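Side-chain contacts in histidine-containing Phosphotransfer Protein type 1, MtHPt1 (Medicago truncatula, PDB 3US6), which probably relays phosphoryl groups between cytokinin sensor histidine kinases and response regulators, by way of a histidine of its helical HPt domain: residues V11-I14 with K15-F18; S68-F71 with K72-D75; L60-A63 with V64-S68. One frame throughout, in Å; residues are numbered along the deposited sequence.

Interaction 1. Residues V11-I14 with K15-F18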
loop_
_atom_site.group_PDB
_atom_site.type_symbol
_atom_site.label_atom_id
_atom_site.label_comp_id
_atom_site.label_asym_id
_atom_site.label_seq_id
_atom_site.Cartn_x
_atom_site.Cartn_y
_atom_site.Cartn_z
ATOM N N VAL A 11 -2.415 -2.463 18.634
ATOM C CA VAL A 11 -1.447 -1.379 18.871
ATOM C C VAL A 11 -0.038 -1.762 18.452
ATOM O O VAL A 11 0.645 -1.012 17.734
ATOM C CB VAL A 11 -1.490 -0.932 20.364
ATOM C CG1 VAL A 11 -0.341 -0.010 20.731
ATOM C CG2 VAL A 11 -2.843 -0.290 20.677
ATOM N N ASP A 12 0.403 -2.918 18.930
ATOM C CA ASP A 12 1.741 -3.381 18.636
ATOM C C ASP A 12 1.927 -3.610 17.114
ATOM O O ASP A 12 3.008 -3.289 16.561
ATOM C CB ASP A 12 2.099 -4.656 19.418
ATOM C CG ASP A 12 2.186 -4.415 20.921
ATOM O OD1 ASP A 12 2.322 -3.241 21.342
ATOM O OD2 ASP A 12 2.105 -5.435 21.662
ATOM N N TYR A 13 0.964 -4.240 16.446
ATOM C CA TYR A 13 1.090 -4.539 15.021
ATOM C C TYR A 13 1.141 -3.276 14.185
ATOM O O TYR A 13 2.027 -3.097 13.328
ATOM C CB TYR A 13 -0.024 -5.488 14.596
ATOM C CG TYR A 13 0.234 -6.161 13.250
ATOM C CD1 TYR A 13 1.195 -7.160 13.145
ATOM C CD2 TYR A 13 -0.415 -5.775 12.101
ATOM C CE1 TYR A 13 1.465 -7.769 11.934
ATOM C CE2 TYR A 13 -0.173 -6.400 10.895
ATOM C CZ TYR A 13 0.776 -7.380 10.834
ATOM O OH TYR A 13 0.967 -7.958 9.588
ATOM N N ILE A 14 0.213 -2.355 14.418
ATOM C CA ILE A 14 0.177 -1.158 13.609
ATOM C C ILE A 14 1.416 -0.316 13.950
ATOM O O ILE A 14 1.979 0.331 13.028
ATOM C CB ILE A 14 -1.119 -0.345 13.759
ATOM C CG1 ILE A 14 -1.272 0.550 12.513
ATOM C CG2 ILE A 14 -1.237 0.405 15.076
ATOM C CD1 ILE A 14 -2.584 1.308 12.444
ATOM N N LYS A 15 1.876 -0.292 15.185
ATOM C CA LYS A 15 3.077 0.445 15.477
ATOM C C LYS A 15 4.267 -0.092 14.704
ATOM O O LYS A 15 5.097 0.657 14.294
ATOM C CB LYS A 15 3.348 0.441 16.975
ATOM C CG LYS A 15 4.591 1.130 17.374
ATOM C CD LYS A 15 4.482 1.775 18.768
ATOM C CE LYS A 15 3.622 1.013 19.710
ATOM N NZ LYS A 15 4.211 1.050 21.101
ATOM N N SER A 16 4.344 -1.400 14.529
ATOM C CA SER A 16 5.440 -1.960 13.726
ATOM C C SER A 16 5.327 -1.482 12.301
ATOM O O SER A 16 6.320 -1.174 11.677
ATOM C CB SER A 16 5.432 -3.493 13.794
ATOM O OG SER A 16 4.386 -4.148 13.057
ATOM N N MET A 17 4.111 -1.379 11.813
ATOM C CA MET A 17 3.920 -0.939 10.414
ATOM C C MET A 17 4.400 0.476 10.244
ATOM O O MET A 17 5.000 0.811 9.236
ATOM C CB MET A 17 2.456 -1.105 9.993
ATOM C CG MET A 17 2.028 -2.557 9.873
ATOM S SD MET A 17 0.329 -2.786 9.351
ATOM C CE MET A 17 0.486 -2.302 7.651
ATOM N N PHE A 18 4.106 1.365 11.207
ATOM C CA PHE A 18 4.572 2.741 11.104
ATOM C C PHE A 18 6.095 2.780 11.291
ATOM O O PHE A 18 6.786 3.513 10.572
ATOM C CB PHE A 18 3.856 3.696 12.108
ATOM C CG PHE A 18 2.493 4.096 11.686
ATOM C CD1 PHE A 18 2.322 5.238 10.934
ATOM C CD2 PHE A 18 1.426 3.333 11.931
ATOM C CE1 PHE A 18 1.075 5.611 10.510
ATOM C CE2 PHE A 18 0.149 3.737 11.517
ATOM C CZ PHE A 18 -0.000 4.831 10.807
HETATM O O HOH W 1 4.435 -1.798 20.852
#
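Met17 SD approaches the Tyr13 ring obliquely, one turn further along helix 3-19, an ordinary alpha-helix of this helical-bundle protein. It is a Met-aromatic contact, 4.8 Å from SD to the ring centroid and nearest to the CD2-CE2 side. Ile14 and Phe18 lie side by side and point the same way, with Ile14 CG1 in the plane of the phenyl ring, 3.6 Å from Phe18 CE2. Tyr13 O takes two donors: the i+4 amide Met17 N and the hydroxyl Ser16 OG, 2.6 Å from Tyr13 O. Ser16 can reach back because OG sits between its own backbone N and carbonyl carbon (chi1 73°), which turns the hydroxyl toward the carbonyl of Tyr13; the serine has a second deposited conformer, to which this bond need not apply. Behind these, Tyr13 and Met17 rest on Lys129 of helix 109-142, while Ile14 packs against Leu133 of that same helix and against Phe27 of helix 25-32. On the exposed side Asp12 and Lys15 are joined through one water: it donates to Asp12 OD1 at 2.6 Å and accepts from Lys15 NZ at 2.9 Å.

Interaction 2. Residues S68-F71 with K72-D75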
loop_
_atom_site.group_PDB
_atom_site.type_symbol
_atom_site.label_atom_id
_atom_site.label_comp_id
_atom_site.label_asym_id
_atom_site.label_seq_id
_atom_site.Cartn_x
_atom_site.Cartn_y
_atom_site.Cartn_z
ATOM N N SER A 68 12.604 -3.660 -25.692
ATOM C CA SER A 68 12.613 -2.207 -25.675
ATOM C C SER A 68 11.460 -1.743 -24.825
ATOM O O SER A 68 10.318 -2.081 -25.087
ATOM C CB SER A 68 12.471 -1.649 -27.085
ATOM O OG SER A 68 12.419 -0.231 -27.063
ATOM N N ILE A 69 11.744 -1.001 -23.790
ATOM C CA ILE A 69 10.697 -0.502 -22.895
ATOM C C ILE A 69 10.157 0.834 -23.393
ATOM O O ILE A 69 10.944 1.742 -23.744
ATOM C CB ILE A 69 11.206 -0.296 -21.486
ATOM C CG1 ILE A 69 11.670 -1.614 -20.919
ATOM C CG2 ILE A 69 10.075 0.280 -20.648
ATOM C CD1 ILE A 69 12.209 -1.533 -19.461
ATOM N N ASP A 70 8.833 0.997 -23.418
ATOM C CA ASP A 70 8.208 2.287 -23.671
ATOM C C ASP A 70 8.253 3.064 -22.358
ATOM O O ASP A 70 7.350 2.942 -21.505
ATOM C CB ASP A 70 6.755 2.095 -24.061
ATOM C CG ASP A 70 6.078 3.389 -24.467
ATOM O OD1 ASP A 70 6.471 4.506 -24.015
ATOM O OD2 ASP A 70 5.136 3.255 -25.277
ATOM N N PHE A 71 9.333 3.821 -22.142
ATOM C CA PHE A 71 9.571 4.473 -20.853
ATOM C C PHE A 71 8.528 5.527 -20.511
ATOM O O PHE A 71 8.260 5.781 -19.348
ATOM C CB PHE A 71 10.991 5.116 -20.806
ATOM C CG PHE A 71 12.102 4.120 -20.832
ATOM C CD1 PHE A 71 12.370 3.344 -19.749
ATOM C CD2 PHE A 71 12.863 3.951 -21.986
ATOM C CE1 PHE A 71 13.361 2.428 -19.752
ATOM C CE2 PHE A 71 13.877 2.988 -22.010
ATOM C CZ PHE A 71 14.107 2.232 -20.915
ATOM N N LYS A 72 8.006 6.195 -21.528
ATOM C CA LYS A 72 6.979 7.199 -21.346
ATOM C C LYS A 72 5.712 6.588 -20.740
ATOM O O LYS A 72 5.201 7.082 -19.745
ATOM C CB LYS A 72 6.726 7.905 -22.718
ATOM C CG LYS A 72 5.791 9.141 -22.705
ATOM C CD LYS A 72 5.954 9.974 -24.015
ATOM C CE LYS A 72 5.121 11.261 -24.069
ATOM N NZ LYS A 72 5.529 12.280 -23.050
ATOM N N LYS A 73 5.280 5.471 -21.299
ATOM C CA LYS A 73 4.056 4.824 -20.845
ATOM C C LYS A 73 4.250 4.221 -19.442
ATOM O O LYS A 73 3.396 4.360 -18.556
ATOM C CB LYS A 73 3.612 3.773 -21.865
ATOM C CG LYS A 73 2.297 3.097 -21.540
ATOM C CD LYS A 73 1.750 2.280 -22.714
ATOM C CE LYS A 73 2.092 0.795 -22.573
ATOM N NZ LYS A 73 1.798 0.195 -21.207
ATOM N N VAL A 74 5.403 3.581 -19.254
ATOM C CA VAL A 74 5.743 3.008 -17.961
ATOM C C VAL A 74 5.797 4.090 -16.913
ATOM O O VAL A 74 5.264 3.919 -15.805
ATOM C CB VAL A 74 7.063 2.202 -18.033
ATOM C CG1 VAL A 74 7.580 1.957 -16.619
ATOM C CG2 VAL A 74 6.801 0.951 -18.826
ATOM N N ASP A 75 6.411 5.206 -17.230
ATOM C CA ASP A 75 6.519 6.253 -16.239
ATOM C C ASP A 75 5.145 6.780 -15.864
ATOM O O ASP A 75 4.871 7.047 -14.686
ATOM C CB ASP A 75 7.326 7.424 -16.764
ATOM C CG ASP A 75 7.467 8.494 -15.724
ATOM O OD1 ASP A 75 8.104 8.221 -14.683
ATOM O OD2 ASP A 75 6.877 9.552 -15.930
#
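Asp70 and Lys73 meet at the start of helix 71-88, where Asp70 is the N-cap, and their side chains cross at about a right angle. The aspartate CG stands anti to its own N (chi1 -175°), which swings the carboxylate forward over the first turn. There Asp70 OD1 accepts from Lys73 N at 3.1 Å. The bond is fairly straight at hydrogen, 162°, yet the amide reaches OD1 from above the carboxylate plane, 62° out of it. The flat group also leans on the lysine's first methylene, with Asp70 CG 3.6 Å from Lys73 CB. The rest of the lysine leads off, and no salt bridge forms: Asp70 OD2 and Lys73 NZ remain 6.1 Å apart. A negative group at this position would be expected to interact well with the helix dipole. Asp70 also gives its backbone carbonyl to the helix, Val74 N donating to Asp70 O at 3.0 Å, so one residue serves two of the first amides.

On the buried side Ile69 and Val74 cross obliquely, branch methyl to branch methyl, with Ile69 CG2 3.8 Å from Val74 CG2. Ile69 also lays its CB over one face of the Phe71 ring, offset toward the rim.

Around this helix start, Phe71 and Val74 pack on Cys104 of helix 91-106, and Asp75 makes a salt bridge with Arg101 of that helix. Ile69 and Phe71 reach Ile109 at the beginning of helix 109-142, while Val74 faces Leu60 and Ala63 of helix 41-64.

Interaction 3. Residues L60-A63 with V64-S68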
loop_
_atom_site.group_PDB
_atom_site.type_symbol
_atom_site.label_atom_id
_atom_site.label_comp_id
_atom_site.label_asym_id
_atom_site.label_seq_id
_atom_site.Cartn_x
_atom_site.Cartn_y
_atom_site.Cartn_z
ATOM N N LEU A 60 2.514 -3.249 -15.872
ATOM C CA LEU A 60 3.866 -2.825 -15.754
ATOM C C LEU A 60 4.817 -3.997 -15.984
ATOM O O LEU A 60 5.839 -3.771 -16.673
ATOM C CB LEU A 60 4.144 -2.195 -14.390
ATOM C CG LEU A 60 3.740 -0.735 -14.191
ATOM C CD1 LEU A 60 3.998 -0.327 -12.740
ATOM C CD2 LEU A 60 4.572 0.145 -15.095
ATOM N N SER A 61 4.537 -5.199 -15.441
ATOM C CA SER A 61 5.499 -6.308 -15.608
ATOM C C SER A 61 5.627 -6.640 -17.072
ATOM O O SER A 61 6.744 -6.772 -17.611
ATOM C CB SER A 61 5.116 -7.562 -14.842
ATOM O OG SER A 61 5.087 -7.307 -13.448
ATOM N N PHE A 62 4.501 -6.694 -17.766
ATOM C CA PHE A 62 4.506 -6.961 -19.209
ATOM C C PHE A 62 5.302 -5.901 -19.981
ATOM O O PHE A 62 6.141 -6.243 -20.810
ATOM C CB PHE A 62 3.071 -7.049 -19.760
ATOM C CG PHE A 62 3.042 -7.387 -21.247
ATOM C CD1 PHE A 62 3.226 -8.694 -21.685
ATOM C CD2 PHE A 62 2.925 -6.385 -22.177
ATOM C CE1 PHE A 62 3.220 -8.987 -23.054
ATOM C CE2 PHE A 62 2.924 -6.680 -23.537
ATOM C CZ PHE A 62 3.080 -7.977 -23.952
ATOM N N ALA A 63 5.100 -4.633 -19.631
ATOM C CA ALA A 63 5.758 -3.548 -20.272
ATOM C C ALA A 63 7.257 -3.513 -20.030
ATOM O O ALA A 63 8.004 -3.129 -20.966
ATOM C CB ALA A 63 5.130 -2.227 -19.809
ATOM N N VAL A 64 7.716 -3.771 -18.806
ATOM C CA VAL A 64 9.158 -3.648 -18.545
ATOM C C VAL A 64 9.921 -4.838 -19.061
ATOM O O VAL A 64 11.124 -4.728 -19.313
ATOM C CB VAL A 64 9.502 -3.368 -17.065
ATOM C CG1 VAL A 64 8.882 -2.122 -16.605
ATOM C CG2 VAL A 64 9.179 -4.515 -16.189
ATOM N N ASP A 65 9.247 -5.944 -19.286
ATOM C CA ASP A 65 9.939 -7.184 -19.620
ATOM C C ASP A 65 9.929 -7.410 -21.113
ATOM O O ASP A 65 9.882 -8.500 -21.582
ATOM C CB ASP A 65 9.347 -8.376 -18.884
ATOM C CG ASP A 65 9.751 -8.409 -17.415
ATOM O OD1 ASP A 65 10.773 -7.817 -17.056
ATOM O OD2 ASP A 65 9.012 -9.000 -16.635
ATOM N N GLN A 66 9.852 -6.329 -21.844
ATOM C CA GLN A 66 10.051 -6.298 -23.276
ATOM C C GLN A 66 11.482 -5.850 -23.667
ATOM O O GLN A 66 12.053 -5.151 -22.896
ATOM C CB GLN A 66 8.991 -5.385 -23.910
ATOM C CG GLN A 66 7.519 -5.670 -23.530
ATOM C CD GLN A 66 6.986 -7.089 -23.837
ATOM O OE1 GLN A 66 6.916 -7.467 -25.001
ATOM N NE2 GLN A 66 6.542 -7.840 -22.796
ATOM N N GLN A 67 12.022 -6.217 -24.817
ATOM C CA GLN A 67 13.406 -5.894 -25.230
ATOM C C GLN A 67 13.599 -4.400 -25.194
ATOM O O GLN A 67 14.648 -3.874 -24.745
ATOM C CB GLN A 67 13.656 -6.423 -26.655
ATOM C CG GLN A 67 15.083 -6.537 -27.151
ATOM C CD GLN A 67 15.110 -7.032 -28.626
ATOM O OE1 GLN A 67 14.407 -6.467 -29.485
ATOM N NE2 GLN A 67 15.892 -8.105 -28.909
ATOM N N SER A 68 12.604 -3.660 -25.692
ATOM C CA SER A 68 12.613 -2.207 -25.675
ATOM C C SER A 68 11.460 -1.743 -24.825
ATOM O O SER A 68 10.318 -2.081 -25.087
ATOM C CB SER A 68 12.471 -1.649 -27.085
ATOM O OG SER A 68 12.419 -0.231 -27.063
#
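Phe62 O, near the C-terminal end of helix 41-64, is gripped by the side-chain amide of Gln66, with Gln66 NE2 2.6 Å from Phe62 O. The N-H...O angle is 144°, and the donor is tilted from the carbonyl plane. A second, weak bond reaches the same oxygen from Asp65 N at 3.5 Å. Gln66 bends back at chi2 (-58°), which folds its amide over the phenyl group: NE2 lies above the centre of one face of the Phe62 ring, 3.4 Å from its plane. Ring and amide planes are 30° apart, so the amide is canted over the ring. NE2 thus meets both the carbonyl and the aromatic face of the same residue. Two conformers of Gln66 are deposited, and this arrangement applies to the one described.

The helix ends here. Val64 N still makes a normal bond to Leu60 O at 2.8 Å, whereas Asp65 N bonds only weakly to Ser61 O, and Asp65 is the first residue to leave helical angles. Where the regular amide series runs out, the donor of Gln66 comes from its side chain.

Beyond this turn, Arg113 of helix 109-142 bonds through NE to Val64 O and makes a long, weak ion pair with Asp65. Leu60, Ser61 and Val64 touch Leu116 of the same helix, while Leu60 also packs on His77 and Val78 of helix 71-88.

Overall arrangement
All three contacts are local. From the N terminus, interaction 1 comes first, within helix 3-19, which lies against helices 25-32 and 109-142; it closes no loop. Its centre is about 37 Å from that of interaction 2 and 36 Å from that of interaction 3, on the opposite side of the chain's centre. Interaction 3 follows at the end of helix 41-64, and interaction 2 at the start of helix 71-88; they share Ser68 and bracket the loop 65-70 between these helices. None nests in or crosses another. Interactions 2 and 3 touch, Ile69 CD1 lying 3.4 Å from Val64 O, and both sit in the HPt domain, whose predicted phosphorylation site is His79 on helix 71-88.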